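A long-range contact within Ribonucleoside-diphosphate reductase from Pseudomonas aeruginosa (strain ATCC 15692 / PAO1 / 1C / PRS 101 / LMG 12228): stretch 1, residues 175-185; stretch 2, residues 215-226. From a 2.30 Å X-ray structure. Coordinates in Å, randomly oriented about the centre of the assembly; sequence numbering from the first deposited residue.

Stretch 1 175-185: GLAEVDGALIE
Stretch 2, residues 215-226: REPNYSYVTARL

An irregular loop, 175-180, lies against the first turns of a helix and then enters a helix of its own at 181. Stretch 2 reaches its helix through a type I turn, Glu216 to Tyr219, and is helical through 226. The register runs antiparallel at first, with Glu178 CA 7.1 Å from Glu216 CA and Leu176 CA 6.5 Å from Asn218 CA; the loop then bends at Glu178, and Val179 CA lies 6.7 Å from Tyr219 CA. Together the stretches bury 551 Å².

Gly175 opens the loop with positive phi (73/14), which suits glycine; the extended residues that follow are interrupted at Glu178 (55/33). Leu176, at -120/144, points toward the helix and gives up 98 Å², the largest share. Its m,t rotamer carries CD1 to 3.5 Å from Val222 CG2 and 3.7 Å from Tyr221 CB. The same CD1 lies over one face of the Arg225 guanidinium, 3.7 Å from NH1. Arg225 is nearly straight beyond chi1 (m,t,t, chi4 -178°), so its aliphatic stem spans the distance while its nitrogens bond outside this contact.

Tyr219 is the pivot. Its CA-to-CB bond points sideways, but chi1 -78° and chi2 -74° bring the ring's end nearer to the loop. Val179, chi1 m, places CG1 4.0 Å from the Tyr219 ring centroid and only 9° off the normal, a CH-pi contact over the face; a beta-branched methyl reaches this spot with one rotation. Ile184, one turn into its helix and in the extended m,t rotamer, sends CD1 to the ring edge, 3.6 Å from Tyr219 CE1, and to 3.9 Å from Val222 CG1. Val222, chi1 t, thus meets Ile184 through CG1 and Leu176 through CG2. Beyond this apolar packing, Tyr219 OH accepts from Asp180 N at 3.0 Å (147°), satisfying a backbone amide just before the helix.

Asp180 itself turns its side-chain end away from stretch 2. With chi1 t, OD1 caps the helix by accepting from Leu183 N at 3.2 Å, so one residue serves both the contact, through its amide, and the helix start, through its carboxylate.

Glu216 plays a comparable capping part: chi1 t and chi2 p fold the chain back so that OE2 accepts weakly from Asn218 N at 3.4 Å. Its CG also packs 3.5 Å from Glu178 O. Asn218, chi1 m and chi2 -35°, points toward the loop and donates a weak bond from ND2 to Ala177 O at 3.4 Å, which links the exposed Ala177 to the turn that leads into the helix.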

# COMPACT_ATOMS: atom_id res chain seq x y z
N GLY A 175 -10.88 -53.21 -28.37
CA GLY A 175 -10.16 -53.36 -27.12
C GLY A 175 -10.32 -52.23 -26.13
O GLY A 175 -9.55 -52.16 -25.17
N LEU A 176 -11.30 -51.35 -26.32
CA LEU A 176 -11.52 -50.21 -25.44
C LEU A 176 -12.91 -50.28 -24.83
O LEU A 176 -13.86 -50.71 -25.49
CB LEU A 176 -11.34 -48.89 -26.20
CG LEU A 176 -9.94 -48.66 -26.78
CD1 LEU A 176 -9.90 -47.38 -27.60
CD2 LEU A 176 -8.89 -48.61 -25.67
N ALA A 177 -13.02 -49.86 -23.58
CA ALA A 177 -14.26 -49.93 -22.83
C ALA A 177 -15.02 -48.61 -22.91
O ALA A 177 -14.43 -47.54 -23.09
CB ALA A 177 -13.99 -50.28 -21.37
N GLU A 178 -16.34 -48.70 -22.77
CA GLU A 178 -17.22 -47.53 -22.76
C GLU A 178 -17.03 -46.67 -24.01
O GLU A 178 -17.16 -45.45 -23.97
CB GLU A 178 -16.99 -46.69 -21.49
CG GLU A 178 -17.56 -47.31 -20.23
CD GLU A 178 -19.08 -47.32 -20.22
OE1 GLU A 178 -19.69 -46.45 -20.89
OE2 GLU A 178 -19.68 -48.19 -19.54
N VAL A 179 -16.72 -47.31 -25.13
CA VAL A 179 -16.65 -46.64 -26.43
C VAL A 179 -17.71 -47.24 -27.33
O VAL A 179 -17.90 -48.46 -27.37
CB VAL A 179 -15.25 -46.76 -27.07
CG1 VAL A 179 -14.22 -46.00 -26.24
CG2 VAL A 179 -14.85 -48.23 -27.22
N ASP A 180 -18.41 -46.37 -28.07
CA ASP A 180 -19.56 -46.76 -28.88
C ASP A 180 -19.26 -46.42 -30.34
O ASP A 180 -19.35 -45.25 -30.74
CB ASP A 180 -20.82 -46.07 -28.39
CG ASP A 180 -22.08 -46.68 -28.96
OD1 ASP A 180 -22.00 -47.32 -30.03
OD2 ASP A 180 -23.15 -46.52 -28.34
N GLY A 181 -18.93 -47.44 -31.13
CA GLY A 181 -18.61 -47.20 -32.53
C GLY A 181 -19.80 -46.67 -33.32
O GLY A 181 -19.68 -45.69 -34.06
N ALA A 182 -20.96 -47.31 -33.16
CA ALA A 182 -22.16 -46.85 -33.86
C ALA A 182 -22.49 -45.41 -33.50
O ALA A 182 -22.91 -44.63 -34.36
CB ALA A 182 -23.34 -47.77 -33.54
N LEU A 183 -22.29 -45.03 -32.23
CA LEU A 183 -22.55 -43.66 -31.81
C LEU A 183 -21.69 -42.68 -32.61
O LEU A 183 -22.17 -41.63 -33.05
CB LEU A 183 -22.28 -43.51 -30.32
CG LEU A 183 -22.80 -42.25 -29.62
CD1 LEU A 183 -24.32 -42.28 -29.52
CD2 LEU A 183 -22.17 -42.11 -28.24
N ILE A 184 -20.41 -43.01 -32.81
CA ILE A 184 -19.52 -42.13 -33.56
C ILE A 184 -19.94 -42.07 -35.02
O ILE A 184 -19.93 -41.00 -35.64
CB ILE A 184 -18.06 -42.59 -33.42
CG1 ILE A 184 -17.62 -42.56 -31.95
CG2 ILE A 184 -17.13 -41.71 -34.26
CD1 ILE A 184 -16.23 -43.12 -31.72
N GLU A 185 -20.32 -43.21 -35.60
CA GLU A 185 -20.69 -43.24 -37.01
C GLU A 185 -21.93 -42.39 -37.27
O GLU A 185 -22.02 -41.73 -38.31
CB GLU A 185 -20.92 -44.69 -37.45
CG GLU A 185 -21.13 -44.86 -38.94
CD GLU A 185 -21.12 -46.31 -39.37
OE1 GLU A 185 -21.01 -47.19 -38.48
OE2 GLU A 185 -21.21 -46.58 -40.59
N ARG A 215 -16.11 -37.06 -21.73
CA ARG A 215 -16.91 -37.99 -20.95
C ARG A 215 -16.29 -39.38 -20.85
O ARG A 215 -16.70 -40.16 -19.98
CB ARG A 215 -18.32 -38.11 -21.55
CG ARG A 215 -19.11 -36.81 -21.58
CD ARG A 215 -19.45 -36.29 -20.18
NE ARG A 215 -20.56 -37.02 -19.55
CZ ARG A 215 -20.44 -37.88 -18.54
NH1 ARG A 215 -19.25 -38.14 -18.00
NH2 ARG A 215 -21.51 -38.48 -18.05
N GLU A 216 -15.32 -39.70 -21.69
CA GLU A 216 -14.65 -40.99 -21.63
C GLU A 216 -13.26 -40.89 -22.25
O GLU A 216 -13.14 -40.77 -23.47
CB GLU A 216 -15.49 -42.06 -22.34
CG GLU A 216 -14.77 -43.39 -22.52
CD GLU A 216 -14.29 -43.98 -21.21
OE1 GLU A 216 -14.97 -43.75 -20.19
OE2 GLU A 216 -13.24 -44.65 -21.20
N PRO A 217 -12.20 -40.95 -21.44
CA PRO A 217 -10.86 -40.70 -22.00
C PRO A 217 -10.45 -41.69 -23.07
O PRO A 217 -9.67 -41.32 -23.97
CB PRO A 217 -9.95 -40.78 -20.76
CG PRO A 217 -10.69 -41.65 -19.81
CD PRO A 217 -12.14 -41.33 -20.02
N ASN A 218 -10.94 -42.93 -23.02
CA ASN A 218 -10.52 -43.93 -23.99
C ASN A 218 -10.79 -43.51 -25.43
O ASN A 218 -10.21 -44.08 -26.35
CB ASN A 218 -11.21 -45.26 -23.70
CG ASN A 218 -10.59 -46.00 -22.53
OD1 ASN A 218 -9.38 -45.94 -22.32
ND2 ASN A 218 -11.42 -46.70 -21.77
N TYR A 219 -11.65 -42.51 -25.64
CA TYR A 219 -11.84 -41.99 -26.99
C TYR A 219 -10.58 -41.32 -27.53
O TYR A 219 -10.45 -41.19 -28.76
CB TYR A 219 -13.00 -41.00 -27.01
CG TYR A 219 -14.35 -41.68 -27.00
CD1 TYR A 219 -14.83 -42.32 -28.14
CD2 TYR A 219 -15.14 -41.69 -25.86
CE1 TYR A 219 -16.06 -42.95 -28.13
CE2 TYR A 219 -16.36 -42.31 -25.85
CZ TYR A 219 -16.82 -42.94 -26.99
OH TYR A 219 -18.04 -43.57 -26.99
N SER A 220 -9.66 -40.90 -26.66
CA SER A 220 -8.39 -40.38 -27.14
C SER A 220 -7.67 -41.41 -28.00
O SER A 220 -7.14 -41.08 -29.07
CB SER A 220 -7.51 -39.96 -25.96
OG SER A 220 -6.22 -39.57 -26.40
N TYR A 221 -7.66 -42.67 -27.56
CA TYR A 221 -7.09 -43.73 -28.39
C TYR A 221 -7.89 -43.89 -29.68
O TYR A 221 -7.31 -44.06 -30.75
CB TYR A 221 -7.07 -45.05 -27.62
CG TYR A 221 -6.32 -45.00 -26.30
CD1 TYR A 221 -4.93 -44.95 -26.27
CD2 TYR A 221 -7.00 -45.02 -25.09
CE1 TYR A 221 -4.25 -44.91 -25.07
CE2 TYR A 221 -6.33 -44.98 -23.89
CZ TYR A 221 -4.95 -44.92 -23.89
OH TYR A 221 -4.27 -44.88 -22.69
N VAL A 222 -9.22 -43.83 -29.58
CA VAL A 222 -10.06 -43.93 -30.77
C VAL A 222 -9.76 -42.79 -31.73
O VAL A 222 -9.71 -42.97 -32.95
CB VAL A 222 -11.55 -43.96 -30.38
CG1 VAL A 222 -12.42 -44.09 -31.62
CG2 VAL A 222 -11.82 -45.10 -29.40
N THR A 223 -9.58 -41.58 -31.19
CA THR A 223 -9.30 -40.43 -32.04
C THR A 223 -7.99 -40.61 -32.79
O THR A 223 -7.90 -40.30 -33.98
CB THR A 223 -9.26 -39.16 -31.19
OG1 THR A 223 -10.45 -39.07 -30.39
CG2 THR A 223 -9.16 -37.92 -32.07
N ALA A 224 -6.96 -41.11 -32.11
CA ALA A 224 -5.67 -41.33 -32.76
C ALA A 224 -5.77 -42.40 -33.84
O ALA A 224 -5.19 -42.25 -34.92
CB ALA A 224 -4.61 -41.71 -31.72
N ARG A 225 -6.49 -43.48 -33.56
CA ARG A 225 -6.60 -44.57 -34.53
C ARG A 225 -7.33 -44.13 -35.78
O ARG A 225 -7.03 -44.61 -36.88
CB ARG A 225 -7.28 -45.77 -33.88
CG ARG A 225 -6.48 -46.36 -32.73
CD ARG A 225 -7.26 -47.42 -31.99
NE ARG A 225 -6.61 -47.77 -30.73
CZ ARG A 225 -7.06 -48.71 -29.89
NH1 ARG A 225 -8.16 -49.40 -30.18
NH2 ARG A 225 -6.40 -48.95 -28.77
N LEU A 226 -8.30 -43.22 -35.65
CA LEU A 226 -8.99 -42.70 -36.83
C LEU A 226 -8.07 -41.80 -37.65
O LEU A 226 -8.03 -41.91 -38.88
CB LEU A 226 -10.25 -41.95 -36.40
CG LEU A 226 -11.32 -42.80 -35.72
CD1 LEU A 226 -12.43 -41.93 -35.14
CD2 LEU A 226 -11.90 -43.82 -36.69